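Local atomic coordinates of universal stress protein (Archaeoglobus fulgidus, PDB entry 3LOQ), a protein that belongs to the universal stress protein A family and binds adenosine monophosphate, though its cellular role is not established. Residues L150-K161 with I278-K289. Numbering follows the deposited sequence.
Sequences LHDSKVPVYIFK and IRRSPVPVFVCK
Tyr158 and Phe286 sit opposite each other as a non-hydrogen-bonded pair where strands 157-160 and 285-288 run antiparallel, the seam that joins the tandem universal stress protein halves into one continuous sheet. Four backbone bonds hold the seam, among them the nearly straight one from Val157 N to Val287 O (3.0 Å, 167°). From CB outward, Tyr158 meets the other strand at almost every atom: CB lies 4.0 Å from Phe286 CD1, and with CG set roughly opposite the backbone N (chi1 -150°) the ring swings across. There CG, CD1 and CE1 pack against Phe286 CD1, the edge of that phenylalanine pointing at the tyrosine's face in a T-shaped stack, planes at 75°. Along the ring's other edge CD2 comes up to Val285 O (3.2 Å), near the ring plane, and CE2 touches Pro284 CB; Phe286 CB, near CZ, lies over the same face as Phe286 CD1, 3.6 Å from the Tyr158 ring centroid. Phe160 CZ covers the opposite face, and OH at the tip is hydrogen-bonded with Thr254 OG1. Cut back to an alanine here, the side chain would probably leave the Phe286 edge without an aromatic face to meet and Thr254 OG1 without this hydroxyl partner. On the face carrying Val157, Ile159, Val285 and Val287, Leu150 and Ile278 reach toward each other tip to tip. At one end of the seam, Lys161 NZ makes a weak hydrogen bond to Ile278 O, 2.9 Å away.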
ATOM      1  N   LEU A 150      -6.957   5.045   1.425  1.00 38.17           N
ATOM      2  CA  LEU A 150      -5.681   5.687   1.700  1.00 37.20           C
ATOM      3  C   LEU A 150      -5.891   6.911   2.558  1.00 39.93           C
ATOM      4  O   LEU A 150      -5.060   7.250   3.396  1.00 44.70           O
ATOM      5  CB  LEU A 150      -4.996   6.101   0.401  1.00 34.47           C
ATOM      6  CG  LEU A 150      -4.128   5.027  -0.245  1.00 43.00           C
ATOM      7  CD1 LEU A 150      -3.946   5.301  -1.738  1.00 45.29           C
ATOM      8  CD2 LEU A 150      -2.787   4.936   0.465  1.00 41.85           C
ATOM      9  N   HIS A 151      -7.009   7.586   2.342  1.00 37.76           N
ATOM     10  CA  HIS A 151      -7.267   8.809   3.085  1.00 34.72           C
ATOM     11  C   HIS A 151      -7.602   8.547   4.560  1.00 35.48           C
ATOM     12  O   HIS A 151      -7.150   9.274   5.432  1.00 33.42           O
ATOM     13  CB  HIS A 151      -8.393   9.620   2.445  1.00 29.90           C
ATOM     14  CG  HIS A 151      -8.491  11.005   2.989  1.00 35.60           C
ATOM     15  ND1 HIS A 151      -9.506  11.395   3.839  1.00 40.87           N
ATOM     16  CD2 HIS A 151      -7.675  12.075   2.854  1.00 31.97           C
ATOM     17  CE1 HIS A 151      -9.327  12.664   4.174  1.00 38.14           C
ATOM     18  NE2 HIS A 151      -8.223  13.099   3.589  1.00 37.07           N
ATOM     19  N   ASP A 152      -8.387   7.520   4.863  1.00 34.41           N
ATOM     20  CA  ASP A 152      -8.828   7.391   6.257  1.00 45.48           C
ATOM     21  C   ASP A 152      -8.210   6.238   7.029  1.00 41.66           C
ATOM     22  O   ASP A 152      -8.440   6.120   8.217  1.00 47.73           O
ATOM     23  CB  ASP A 152     -10.353   7.299   6.342  1.00 50.15           C
ATOM     24  CG  ASP A 152     -11.042   8.387   5.553  1.00 66.04           C
ATOM     25  OD1 ASP A 152     -10.664   9.565   5.746  1.00 65.51           O
ATOM     26  OD2 ASP A 152     -11.944   8.059   4.738  1.00 73.10           O
ATOM     27  N   SER A 153      -7.457   5.372   6.359  1.00 36.73           N
ATOM     28  CA  SER A 153      -6.941   4.190   7.028  1.00 36.63           C
ATOM     29  C   SER A 153      -5.976   4.562   8.134  1.00 38.99           C
ATOM     30  O   SER A 153      -5.240   5.546   8.020  1.00 35.43           O
ATOM     31  CB  SER A 153      -6.253   3.229   6.054  1.00 31.11           C
ATOM     32  OG  SER A 153      -5.620   2.185   6.790  1.00 30.21           O
ATOM     33  N   LYS A 154      -5.975   3.769   9.203  1.00 36.26           N
ATOM     34  CA  LYS A 154      -5.010   3.968  10.286  1.00 49.48           C
ATOM     35  C   LYS A 154      -3.846   2.985  10.157  1.00 49.05           C
ATOM     36  O   LYS A 154      -2.732   3.260  10.594  1.00 57.63           O
ATOM     37  CB  LYS A 154      -5.689   3.878  11.669  1.00 49.02           C
ATOM     38  CG  LYS A 154      -6.665   5.036  11.946  1.00 57.38           C
ATOM     39  CD  LYS A 154      -7.300   4.965  13.339  1.00 70.67           C
ATOM     40  CE  LYS A 154      -8.290   3.800  13.459  1.00 85.42           C
ATOM     41  NZ  LYS A 154      -8.858   3.646  14.844  1.00 88.51           N
ATOM     42  N   VAL A 155      -4.105   1.843   9.542  1.00 40.92           N
ATOM     43  CA  VAL A 155      -3.048   0.879   9.262  1.00 41.60           C
ATOM     44  C   VAL A 155      -2.434   1.217   7.904  1.00 40.08           C
ATOM     45  O   VAL A 155      -3.040   1.953   7.114  1.00 36.09           O
ATOM     46  CB  VAL A 155      -3.602  -0.556   9.236  1.00 46.16           C
ATOM     47  CG1 VAL A 155      -4.196  -0.914  10.604  1.00 43.75           C
ATOM     48  CG2 VAL A 155      -4.660  -0.699   8.133  1.00 39.38           C
ATOM     49  N   PRO A 156      -1.228   0.698   7.626  1.00 33.47           N
ATOM     50  CA  PRO A 156      -0.630   1.000   6.330  1.00 30.29           C
ATOM     51  C   PRO A 156      -1.444   0.402   5.195  1.00 32.21           C
ATOM     52  O   PRO A 156      -2.157  -0.585   5.383  1.00 34.67           O
ATOM     53  CB  PRO A 156       0.737   0.326   6.409  1.00 35.57           C
ATOM     54  CG  PRO A 156       1.015   0.203   7.857  1.00 32.82           C
ATOM     55  CD  PRO A 156      -0.313  -0.083   8.475  1.00 36.42           C
ATOM     56  N   VAL A 157      -1.329   1.024   4.031  1.00 30.31           N
ATOM     57  CA  VAL A 157      -2.044   0.629   2.828  1.00 31.23           C
ATOM     58  C   VAL A 157      -1.014   0.436   1.726  1.00 35.89           C
ATOM     59  O   VAL A 157      -0.241   1.345   1.434  1.00 38.86           O
ATOM     60  CB  VAL A 157      -3.044   1.716   2.403  1.00 31.49           C
ATOM     61  CG1 VAL A 157      -3.767   1.308   1.141  1.00 27.34           C
ATOM     62  CG2 VAL A 157      -4.041   2.005   3.556  1.00 28.12           C
ATOM     63  N   TYR A 158      -1.013  -0.746   1.114  1.00 27.58           N
ATOM     64  CA  TYR A 158      -0.002  -1.123   0.138  1.00 28.48           C
ATOM     65  C   TYR A 158      -0.700  -1.305  -1.212  1.00 34.76           C
ATOM     66  O   TYR A 158      -1.526  -2.209  -1.363  1.00 33.90           O
ATOM     67  CB  TYR A 158       0.655  -2.439   0.594  1.00 31.69           C
ATOM     68  CG  TYR A 158       2.103  -2.643   0.190  1.00 30.65           C
ATOM     69  CD1 TYR A 158       2.899  -3.574   0.854  1.00 38.15           C
ATOM     70  CD2 TYR A 158       2.674  -1.917  -0.854  1.00 29.42           C
ATOM     71  CE1 TYR A 158       4.227  -3.779   0.490  1.00 36.14           C
ATOM     72  CE2 TYR A 158       3.993  -2.102  -1.219  1.00 29.94           C
ATOM     73  CZ  TYR A 158       4.764  -3.042  -0.547  1.00 35.44           C
ATOM     74  OH  TYR A 158       6.075  -3.240  -0.913  1.00 38.84           O
ATOM     75  N   ILE A 159      -0.380  -0.450  -2.187  1.00 38.77           N
ATOM     76  CA  ILE A 159      -1.063  -0.461  -3.491  1.00 36.78           C
ATOM     77  C   ILE A 159      -0.304  -1.242  -4.588  1.00 39.81           C
ATOM     78  O   ILE A 159       0.853  -0.947  -4.888  1.00 38.65           O
ATOM     79  CB  ILE A 159      -1.353   0.963  -3.998  1.00 38.44           C
ATOM     80  CG1 ILE A 159      -2.094   1.784  -2.924  1.00 39.08           C
ATOM     81  CG2 ILE A 159      -2.206   0.913  -5.278  1.00 28.10           C
ATOM     82  CD1 ILE A 159      -3.491   1.289  -2.653  1.00 32.39           C
ATOM     83  N   PHE A 160      -0.972  -2.235  -5.173  1.00 32.22           N
ATOM     84  CA  PHE A 160      -0.397  -3.074  -6.214  1.00 37.44           C
ATOM     85  C   PHE A 160      -1.181  -2.901  -7.513  1.00 37.56           C
ATOM     86  O   PHE A 160      -2.411  -2.982  -7.499  1.00 42.88           O
ATOM     87  CB  PHE A 160      -0.459  -4.533  -5.786  1.00 38.08           C
ATOM     88  CG  PHE A 160       0.448  -4.864  -4.638  1.00 39.84           C
ATOM     89  CD1 PHE A 160       1.646  -5.517  -4.858  1.00 35.60           C
ATOM     90  CD2 PHE A 160       0.101  -4.516  -3.338  1.00 34.48           C
ATOM     91  CE1 PHE A 160       2.484  -5.831  -3.814  1.00 38.95           C
ATOM     92  CE2 PHE A 160       0.938  -4.816  -2.289  1.00 37.18           C
ATOM     93  CZ  PHE A 160       2.140  -5.481  -2.528  1.00 41.11           C
ATOM     94  N   LYS A 161      -0.479  -2.653  -8.620  1.00 30.56           N
ATOM     95  CA  LYS A 161      -1.123  -2.566  -9.943  1.00 44.84           C
ATOM     96  C   LYS A 161      -0.540  -3.548 -10.975  1.00 47.58           C
ATOM     97  O   LYS A 161      -1.240  -3.970 -11.903  1.00 46.58           O
ATOM     98  CB  LYS A 161      -1.054  -1.139 -10.509  1.00 40.14           C
ATOM     99  CG  LYS A 161      -1.697  -0.091  -9.610  1.00 45.76           C
ATOM    100  CD  LYS A 161      -1.870   1.212 -10.351  1.00 42.35           C
ATOM    101  CE  LYS A 161      -0.887   2.250  -9.866  1.00 43.75           C
ATOM    102  NZ  LYS A 161       0.548   1.924 -10.040  1.00 42.33           N
ATOM    103  N   ILE A 278       1.746   7.045  -6.530  1.00 32.47           N
ATOM    104  CA  ILE A 278       1.045   5.779  -6.614  1.00 33.47           C
ATOM    105  C   ILE A 278       0.520   5.529  -8.031  1.00 38.92           C
ATOM    106  O   ILE A 278       0.592   4.414  -8.543  1.00 41.57           O
ATOM    107  CB  ILE A 278      -0.126   5.739  -5.613  1.00 33.91           C
ATOM    108  CG1 ILE A 278       0.405   5.722  -4.175  1.00 34.67           C
ATOM    109  CG2 ILE A 278      -1.034   4.535  -5.884  1.00 30.83           C
ATOM    110  CD1 ILE A 278      -0.648   5.921  -3.131  1.00 32.43           C
ATOM    111  N   ARG A 279       0.022   6.571  -8.678  1.00 32.15           N
ATOM    112  CA  ARG A 279      -0.626   6.391  -9.972  1.00 33.12           C
ATOM    113  C   ARG A 279       0.369   6.049 -11.077  1.00 38.35           C
ATOM    114  O   ARG A 279       0.075   5.219 -11.918  1.00 37.70           O
ATOM    115  CB  ARG A 279      -1.394   7.641 -10.354  1.00 39.87           C
ATOM    116  CG  ARG A 279      -2.264   7.492 -11.599  1.00 42.43           C
ATOM    117  CD  ARG A 279      -3.082   8.778 -11.825  1.00 41.68           C
ATOM    118  NE  ARG A 279      -2.334   9.684 -12.671  1.00 52.58           N
ATOM    119  CZ  ARG A 279      -1.801  10.835 -12.289  1.00 49.82           C
ATOM    120  NH1 ARG A 279      -1.943  11.280 -11.050  1.00 42.93           N
ATOM    121  NH2 ARG A 279      -1.122  11.544 -13.177  1.00 58.69           N
ATOM    122  N   ARG A 280       1.545   6.673 -11.053  1.00 34.81           N
ATOM    123  CA  ARG A 280       2.511   6.541 -12.137  1.00 44.02           C
ATOM    124  C   ARG A 280       3.607   5.532 -11.814  1.00 46.79           C
ATOM    125  O   ARG A 280       4.461   5.238 -12.654  1.00 45.59           O
ATOM    126  CB  ARG A 280       3.121   7.908 -12.481  1.00 48.84           C
ATOM    127  CG  ARG A 280       2.104   9.049 -12.432  1.00 61.55           C
ATOM    128  CD  ARG A 280       2.369  10.148 -13.447  1.00 76.24           C
ATOM    129  NE  ARG A 280       3.603  10.884 -13.194  1.00 83.64           N
ATOM    130  CZ  ARG A 280       4.597  10.981 -14.073  1.00 90.36           C
ATOM    131  NH1 ARG A 280       4.485  10.379 -15.253  1.00 91.16           N
ATOM    132  NH2 ARG A 280       5.699  11.672 -13.774  1.00 88.30           N
ATOM    133  N   SER A 281       3.573   4.984 -10.606  1.00 36.01           N
ATOM    134  CA  SER A 281       4.595   4.025 -10.212  1.00 40.43           C
ATOM    135  C   SER A 281       4.366   2.679 -10.874  1.00 36.66           C
ATOM    136  O   SER A 281       3.248   2.166 -10.885  1.00 38.54           O
ATOM    137  CB  SER A 281       4.666   3.851  -8.688  1.00 34.61           C
ATOM    138  OG  SER A 281       5.439   2.707  -8.369  1.00 36.20           O
ATOM    139  N   PRO A 282       5.440   2.101 -11.427  1.00 36.64           N
ATOM    140  CA  PRO A 282       5.458   0.775 -12.047  1.00 39.27           C
ATOM    141  C   PRO A 282       5.662  -0.328 -10.995  1.00 43.56           C
ATOM    142  O   PRO A 282       5.635  -1.515 -11.348  1.00 46.75           O
ATOM    143  CB  PRO A 282       6.681   0.830 -12.975  1.00 35.64           C
ATOM    144  CG  PRO A 282       7.436   2.095 -12.599  1.00 39.47           C
ATOM    145  CD  PRO A 282       6.775   2.712 -11.407  1.00 32.52           C
ATOM    146  N   VAL A 283       5.876   0.057  -9.735  1.00 35.08           N
ATOM    147  CA  VAL A 283       6.071  -0.918  -8.652  1.00 38.52           C
ATOM    148  C   VAL A 283       5.123  -0.651  -7.482  1.00 40.59           C
ATOM    149  O   VAL A 283       4.484   0.399  -7.415  1.00 33.82           O
ATOM    150  CB  VAL A 283       7.545  -0.977  -8.135  1.00 34.68           C
ATOM    151  CG1 VAL A 283       8.512  -1.306  -9.279  1.00 24.71           C
ATOM    152  CG2 VAL A 283       7.951   0.339  -7.413  1.00 33.18           C
ATOM    153  N   PRO A 284       5.005  -1.615  -6.564  1.00 33.82           N
ATOM    154  CA  PRO A 284       3.999  -1.387  -5.524  1.00 30.48           C
ATOM    155  C   PRO A 284       4.413  -0.270  -4.556  1.00 35.12           C
ATOM    156  O   PRO A 284       5.596  -0.105  -4.259  1.00 39.47           O
ATOM    157  CB  PRO A 284       3.905  -2.750  -4.822  1.00 31.11           C
ATOM    158  CG  PRO A 284       4.393  -3.762  -5.910  1.00 29.97           C
ATOM    159  CD  PRO A 284       5.463  -3.017  -6.630  1.00 27.97           C
ATOM    160  N   VAL A 285       3.435   0.502  -4.089  1.00 33.91           N
ATOM    161  CA  VAL A 285       3.694   1.588  -3.150  1.00 33.53           C
ATOM    162  C   VAL A 285       3.048   1.321  -1.789  1.00 35.68           C
ATOM    163  O   VAL A 285       1.839   1.096  -1.688  1.00 37.02           O
ATOM    164  CB  VAL A 285       3.245   2.935  -3.731  1.00 34.98           C
ATOM    165  CG1 VAL A 285       3.561   4.081  -2.759  1.00 32.73           C
ATOM    166  CG2 VAL A 285       3.938   3.154  -5.074  1.00 31.88           C
ATOM    167  N   PHE A 286       3.879   1.333  -0.749  1.00 29.73           N
ATOM    168  CA  PHE A 286       3.448   1.131   0.632  1.00 30.00           C
ATOM    169  C   PHE A 286       3.334   2.505   1.303  1.00 38.07           C
ATOM    170  O   PHE A 286       4.285   3.295   1.288  1.00 40.75           O
ATOM    171  CB  PHE A 286       4.498   0.272   1.337  1.00 35.89           C
ATOM    172  CG  PHE A 286       4.234  -0.008   2.799  1.00 43.88           C
ATOM    173  CD1 PHE A 286       3.398  -1.051   3.187  1.00 44.90           C
ATOM    174  CD2 PHE A 286       4.900   0.710   3.789  1.00 49.61           C
ATOM    175  CE1 PHE A 286       3.187  -1.340   4.529  1.00 43.00           C
ATOM    176  CE2 PHE A 286       4.704   0.418   5.143  1.00 45.21           C
ATOM    177  CZ  PHE A 286       3.848  -0.606   5.511  1.00 44.74           C
ATOM    178  N   VAL A 287       2.172   2.791   1.880  1.00 35.21           N
ATOM    179  CA  VAL A 287       1.918   4.093   2.487  1.00 35.53           C
ATOM    180  C   VAL A 287       1.562   3.981   3.961  1.00 37.24           C
ATOM    181  O   VAL A 287       0.529   3.415   4.322  1.00 38.18           O
ATOM    182  CB  VAL A 287       0.765   4.821   1.806  1.00 35.66           C
ATOM    183  CG1 VAL A 287       0.520   6.161   2.516  1.00 33.55           C
ATOM    184  CG2 VAL A 287       1.063   5.023   0.336  1.00 31.90           C
ATOM    185  N   CYS A 288       2.420   4.542   4.803  1.00 40.00           N
ATOM    186  CA  CYS A 288       2.295   4.443   6.253  1.00 39.26           C
ATOM    187  C   CYS A 288       1.361   5.536   6.737  1.00 37.69           C
ATOM    188  O   CYS A 288       1.489   6.688   6.318  1.00 45.05           O
ATOM    189  CB  CYS A 288       3.670   4.622   6.893  1.00 38.52           C
ATOM    190  SG  CYS A 288       3.875   3.693   8.368  1.00 92.16           S
ATOM    191  N   LYS A 289       0.427   5.186   7.615  1.00 35.62           N
ATOM    192  CA  LYS A 289      -0.685   6.093   7.927  1.00 45.70           C
ATOM    193  C   LYS A 289      -0.680   6.663   9.342  1.00 46.52           C
ATOM    194  O   LYS A 289      -1.570   7.425   9.701  1.00 46.18           O
ATOM    195  CB  LYS A 289      -2.037   5.429   7.603  1.00 38.02           C
ATOM    196  CG  LYS A 289      -2.263   5.263   6.096  1.00 36.45           C
ATOM    197  CD  LYS A 289      -2.483   6.627   5.476  1.00 41.67           C
ATOM    198  CE  LYS A 289      -3.672   7.315   6.159  1.00 47.47           C
ATOM    199  NZ  LYS A 289      -3.567   8.756   6.002  1.00 49.87           N
TER
HETATM  200  O   HOH W   1      -5.297   9.759   8.185  1.00 41.36           O
HETATM  201  O   HOH W   2       0.282   3.259   9.651  1.00 41.32           O
HETATM  202  O   HOH W   3       1.442   0.525  -7.609  1.00 47.01           O